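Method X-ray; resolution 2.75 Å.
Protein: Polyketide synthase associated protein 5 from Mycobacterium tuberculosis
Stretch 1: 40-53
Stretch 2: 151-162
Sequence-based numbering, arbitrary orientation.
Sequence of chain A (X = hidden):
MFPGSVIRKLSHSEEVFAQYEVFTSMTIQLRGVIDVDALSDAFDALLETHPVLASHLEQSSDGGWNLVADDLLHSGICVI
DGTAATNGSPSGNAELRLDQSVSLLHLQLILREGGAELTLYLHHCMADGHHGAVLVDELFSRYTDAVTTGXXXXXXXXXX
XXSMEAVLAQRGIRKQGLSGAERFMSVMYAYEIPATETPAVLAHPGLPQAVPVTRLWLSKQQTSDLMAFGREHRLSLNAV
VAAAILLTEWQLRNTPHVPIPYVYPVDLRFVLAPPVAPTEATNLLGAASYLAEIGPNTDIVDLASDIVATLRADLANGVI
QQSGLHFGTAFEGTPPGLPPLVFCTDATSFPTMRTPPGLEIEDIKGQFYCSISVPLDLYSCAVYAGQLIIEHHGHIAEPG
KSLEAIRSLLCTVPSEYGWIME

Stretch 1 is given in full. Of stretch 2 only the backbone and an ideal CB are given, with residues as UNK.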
# COMPACT_ATOMS: atom_id res chain seq x y z
N SER A 40 0.48 -23.19 9.54
CA SER A 40 0.69 -22.62 10.86
C SER A 40 2.17 -22.59 11.17
O SER A 40 2.65 -21.68 11.85
CB SER A 40 -0.05 -23.44 11.91
OG SER A 40 -0.10 -22.75 13.15
N ASP A 41 2.91 -23.60 10.71
CA ASP A 41 4.35 -23.64 10.95
C ASP A 41 5.05 -22.48 10.24
O ASP A 41 5.99 -21.88 10.78
CB ASP A 41 4.96 -24.95 10.44
CG ASP A 41 4.54 -26.14 11.27
OD1 ASP A 41 4.37 -25.98 12.49
OD2 ASP A 41 4.39 -27.23 10.70
N ALA A 42 4.59 -22.19 9.03
CA ALA A 42 5.13 -21.12 8.21
C ALA A 42 4.87 -19.79 8.90
O ALA A 42 5.78 -18.95 9.02
CB ALA A 42 4.48 -21.13 6.84
N PHE A 43 3.64 -19.59 9.37
CA PHE A 43 3.28 -18.37 10.07
C PHE A 43 4.15 -18.23 11.33
O PHE A 43 4.68 -17.15 11.61
CB PHE A 43 1.79 -18.38 10.43
CG PHE A 43 1.33 -17.13 11.11
CD1 PHE A 43 1.47 -15.89 10.49
CD2 PHE A 43 0.76 -17.18 12.37
CE1 PHE A 43 1.04 -14.72 11.13
CE2 PHE A 43 0.33 -16.01 13.01
CZ PHE A 43 0.47 -14.78 12.38
N ASP A 44 4.32 -19.32 12.08
CA ASP A 44 5.14 -19.27 13.30
C ASP A 44 6.61 -18.98 12.96
O ASP A 44 7.28 -18.24 13.68
CB ASP A 44 5.07 -20.60 14.08
CG ASP A 44 3.73 -20.81 14.77
OD1 ASP A 44 3.22 -19.86 15.42
OD2 ASP A 44 3.21 -21.93 14.70
N ALA A 45 7.10 -19.59 11.87
CA ALA A 45 8.49 -19.40 11.43
C ALA A 45 8.71 -17.95 11.01
O ALA A 45 9.72 -17.33 11.35
CB ALA A 45 8.79 -20.34 10.25
N LEU A 46 7.74 -17.41 10.27
CA LEU A 46 7.78 -16.04 9.83
C LEU A 46 7.89 -15.13 11.06
O LEU A 46 8.80 -14.30 11.15
CB LEU A 46 6.50 -15.70 9.06
CG LEU A 46 6.34 -14.28 8.52
CD1 LEU A 46 6.76 -14.25 7.04
CD2 LEU A 46 4.89 -13.84 8.65
N LEU A 47 6.97 -15.30 12.00
CA LEU A 47 7.00 -14.49 13.21
C LEU A 47 8.33 -14.53 13.93
O LEU A 47 8.72 -13.56 14.56
CB LEU A 47 5.91 -14.92 14.18
CG LEU A 47 4.76 -13.91 14.22
CD1 LEU A 47 3.64 -14.47 15.08
CD2 LEU A 47 5.25 -12.58 14.77
N GLU A 48 9.03 -15.65 13.85
CA GLU A 48 10.31 -15.72 14.53
C GLU A 48 11.36 -14.94 13.78
O GLU A 48 12.39 -14.57 14.34
CB GLU A 48 10.74 -17.16 14.69
CG GLU A 48 9.97 -17.87 15.77
CD GLU A 48 10.25 -19.35 15.78
OE1 GLU A 48 9.84 -20.03 14.81
OE2 GLU A 48 10.88 -19.82 16.74
N THR A 49 11.11 -14.68 12.50
CA THR A 49 12.07 -13.93 11.71
C THR A 49 11.84 -12.45 11.87
O THR A 49 12.74 -11.64 11.64
CB THR A 49 11.95 -14.27 10.24
OG1 THR A 49 12.14 -15.68 10.05
CG2 THR A 49 13.00 -13.51 9.46
N HIS A 50 10.63 -12.09 12.29
CA HIS A 50 10.26 -10.70 12.47
C HIS A 50 9.59 -10.56 13.83
O HIS A 50 8.43 -10.18 13.92
CB HIS A 50 9.31 -10.31 11.36
CG HIS A 50 9.83 -10.64 9.99
ND1 HIS A 50 10.99 -10.08 9.50
CD2 HIS A 50 9.39 -11.50 9.04
CE1 HIS A 50 11.24 -10.58 8.30
NE2 HIS A 50 10.28 -11.44 8.00
N PRO A 51 10.33 -10.84 14.91
CA PRO A 51 9.73 -10.73 16.24
C PRO A 51 9.08 -9.42 16.64
O PRO A 51 8.46 -9.34 17.69
CB PRO A 51 10.88 -11.14 17.16
CG PRO A 51 12.09 -10.75 16.40
CD PRO A 51 11.75 -11.20 15.00
N VAL A 52 9.20 -8.39 15.81
CA VAL A 52 8.58 -7.11 16.16
C VAL A 52 7.05 -7.23 16.01
O VAL A 52 6.29 -6.66 16.79
CB VAL A 52 9.06 -5.97 15.24
CG1 VAL A 52 8.80 -4.64 15.90
CG2 VAL A 52 10.52 -6.13 14.97
N LEU A 53 6.64 -7.96 14.98
CA LEU A 53 5.24 -8.18 14.69
C LEU A 53 4.50 -8.73 15.91
O LEU A 53 3.26 -8.66 16.01
CB LEU A 53 5.08 -9.16 13.53
CG LEU A 53 5.82 -8.70 12.29
CD1 LEU A 53 5.74 -9.76 11.19
CD2 LEU A 53 5.24 -7.40 11.82
N UNK A 151 10.08 -29.01 6.87
CA UNK A 151 10.64 -27.79 7.44
C UNK A 151 10.24 -26.56 6.62
O UNK A 151 10.38 -26.56 5.40
CB UNK A 151 12.16 -27.90 7.52
N UNK A 152 9.73 -25.50 7.28
CA UNK A 152 9.31 -24.26 6.63
C UNK A 152 10.48 -23.36 6.22
O UNK A 152 10.29 -22.22 5.79
CB UNK A 152 8.38 -23.49 7.56
N UNK A 153 11.70 -23.88 6.37
CA UNK A 153 12.88 -23.13 6.02
C UNK A 153 13.56 -22.63 7.27
O UNK A 153 12.93 -22.57 8.33
CB UNK A 153 12.53 -21.97 5.09
N UNK A 154 14.85 -22.26 7.19
CA UNK A 154 15.65 -21.74 8.31
C UNK A 154 15.15 -20.39 8.83
O UNK A 154 14.57 -19.61 8.07
CB UNK A 154 17.11 -21.60 7.88
N UNK A 155 15.37 -20.14 10.11
CA UNK A 155 14.92 -18.90 10.76
C UNK A 155 16.06 -18.05 11.32
O UNK A 155 16.78 -18.49 12.22
CB UNK A 155 13.95 -19.24 11.89
N UNK A 156 16.22 -16.85 10.78
CA UNK A 156 17.24 -15.92 11.27
C UNK A 156 16.46 -14.67 11.63
O UNK A 156 16.04 -13.91 10.76
CB UNK A 156 18.34 -15.65 10.24
N UNK A 157 16.23 -14.45 12.93
CA UNK A 157 15.49 -13.29 13.42
C UNK A 157 16.18 -11.97 13.13
O UNK A 157 17.38 -11.82 13.34
CB UNK A 157 15.26 -13.42 14.93
N UNK A 158 15.39 -11.01 12.65
CA UNK A 158 15.92 -9.69 12.29
C UNK A 158 15.60 -8.67 13.38
O UNK A 158 14.62 -8.81 14.11
CB UNK A 158 15.35 -9.23 10.95
N UNK A 159 16.44 -7.63 13.52
CA UNK A 159 16.21 -6.61 14.54
C UNK A 159 15.04 -5.67 14.20
O UNK A 159 14.46 -5.75 13.12
CB UNK A 159 17.49 -5.79 14.74
N UNK A 160 14.70 -4.79 15.14
CA UNK A 160 13.59 -3.85 14.95
C UNK A 160 13.78 -3.02 13.69
O UNK A 160 14.66 -2.17 13.63
CB UNK A 160 13.46 -2.93 16.16
N UNK A 161 12.94 -3.24 12.66
CA UNK A 161 13.14 -2.44 11.45
C UNK A 161 13.12 -0.95 11.74
O UNK A 161 12.43 -0.51 12.64
CB UNK A 161 12.07 -2.78 10.41
N UNK A 162 13.89 -0.17 10.99
CA UNK A 162 13.97 1.27 11.22
C UNK A 162 12.79 2.09 10.73
O UNK A 162 12.06 1.69 9.81
CB UNK A 162 15.24 1.81 10.55

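Position 151 has its CB beyond reach of stretch 1, so many residues would suit. It is Asp151, which makes no contact here.

At position 152 the CB points toward the helix, 4.1 Å from Ala42 CA and 4.2 Å from Ala45 CB. The helix offers Ala42 CA, the methyl of Ala45 and the carbonyl Asp41 O, so a compact side chain fits, and phi is -77°. Alanine, valine or proline would fit. It is Pro152. Pro152 CG lies 3.9 Å from Ala45 CB, so the ring packs on the helix.

Position 153 has phi 104° and psi 161°. A CB would be jammed against the carbonyl oxygen of 152. This calls for glycine, and the residue is Gly153.

Position 154 points away from stretch 1. Polar residues or proline would suit. It is Pro154.

At position 155 the CB points toward the helix, 4.4 Å from Thr49 OG1 and 4.7 Å from Glu48 CB. Between this CB and the methyl of Ala45 there is room for a longer aliphatic chain. Leucine, isoleucine or methionine would suit. It is Ile155. Ile155 CD1 reaches Ala45 CB at 3.8 Å and passes 3.0 Å from Glu48 OE1, a tight approach. Ile155 CG2 lies 3.7 Å from Thr49 OG1, whose hydroxyl donates a hydrogen bond to Ala45 O.

Position 156 points away, so many residues are possible. It is Thr156. Thr156 O lies 3.3 Å from Thr49 CG2.

At position 157 the CB points sideways and sits tightly, 3.2 Å from Glu48 O. Pro51 CD is 4.2 Å from this CB. With phi -64° and psi 135°, alanine or proline is plausible. It is Pro157, whose ring packs against Pro51.

At position 158 the backbone N donates a hydrogen bond to Thr49 O, 2.9 Å away. This needs a free NH, so proline is excluded. The CB points sideways, with His50 ND1 4.7 Å away. A longer polar chain such as glutamine, glutamate or lysine could reach the ring. It is Gln158. Gln158 NE2 lies 3.1 Å from His50 CE1, oblique to the ring.

Position 159 points away; polar residues or proline would suit. It is Pro159.

At position 160 the CB points sideways, 4.5 Å from Val52 CG2. Threonine, valine or alanine would fit. It is Thr160, and Thr160 CG2 is 4.2 Å from Val52 CG1.

At position 161 the CB points toward stretch 1 but has none of it within 5.5 Å, so several residues are possible. The backbone N lies near Val52, and phi of -55° allows proline, whose CD would fill that space. It is Pro161, with Pro161 CD 3.4 Å from Val52 CG2.

Position 162 is out of reach. It is Leu162.

Stretch 2, residues 151-162: DPGPITPQPTPL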
# COMPACT_ATOMS: atom_id res chain seq x y z
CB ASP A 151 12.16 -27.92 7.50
CG ASP A 151 12.84 -26.70 8.06
OD1 ASP A 151 13.75 -26.18 7.39
OD2 ASP A 151 12.46 -26.26 9.16
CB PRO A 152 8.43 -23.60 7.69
CG PRO A 152 9.13 -23.98 8.95
CD PRO A 152 9.45 -25.44 8.73
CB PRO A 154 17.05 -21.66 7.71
CG PRO A 154 16.78 -21.39 6.26
CD PRO A 154 15.66 -22.34 5.96
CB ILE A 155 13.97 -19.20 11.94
CG1 ILE A 155 12.76 -19.99 11.47
CG2 ILE A 155 13.54 -17.89 12.61
CD1 ILE A 155 11.79 -20.33 12.61
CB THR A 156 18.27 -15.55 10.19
OG1 THR A 156 18.74 -16.73 9.54
CG2 THR A 156 19.46 -14.82 10.82
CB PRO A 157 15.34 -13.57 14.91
CG PRO A 157 16.55 -14.37 15.22
CD PRO A 157 16.60 -15.32 14.06
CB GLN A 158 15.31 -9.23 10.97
CG GLN A 158 15.24 -10.30 9.90
CD GLN A 158 14.39 -9.84 8.74
OE1 GLN A 158 13.80 -8.77 8.80
NE2 GLN A 158 14.32 -10.65 7.69
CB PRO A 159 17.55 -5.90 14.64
CG PRO A 159 18.12 -6.05 13.27
CD PRO A 159 17.75 -7.45 12.86
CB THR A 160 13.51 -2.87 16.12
OG1 THR A 160 13.62 -3.60 17.36
CG2 THR A 160 12.19 -2.13 16.08
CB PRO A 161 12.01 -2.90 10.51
CG PRO A 161 11.11 -3.75 11.34
CD PRO A 161 11.92 -4.28 12.48
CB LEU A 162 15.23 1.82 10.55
CG LEU A 162 16.56 1.16 10.91
CD1 LEU A 162 17.59 1.47 9.86
CD2 LEU A 162 16.98 1.63 12.26
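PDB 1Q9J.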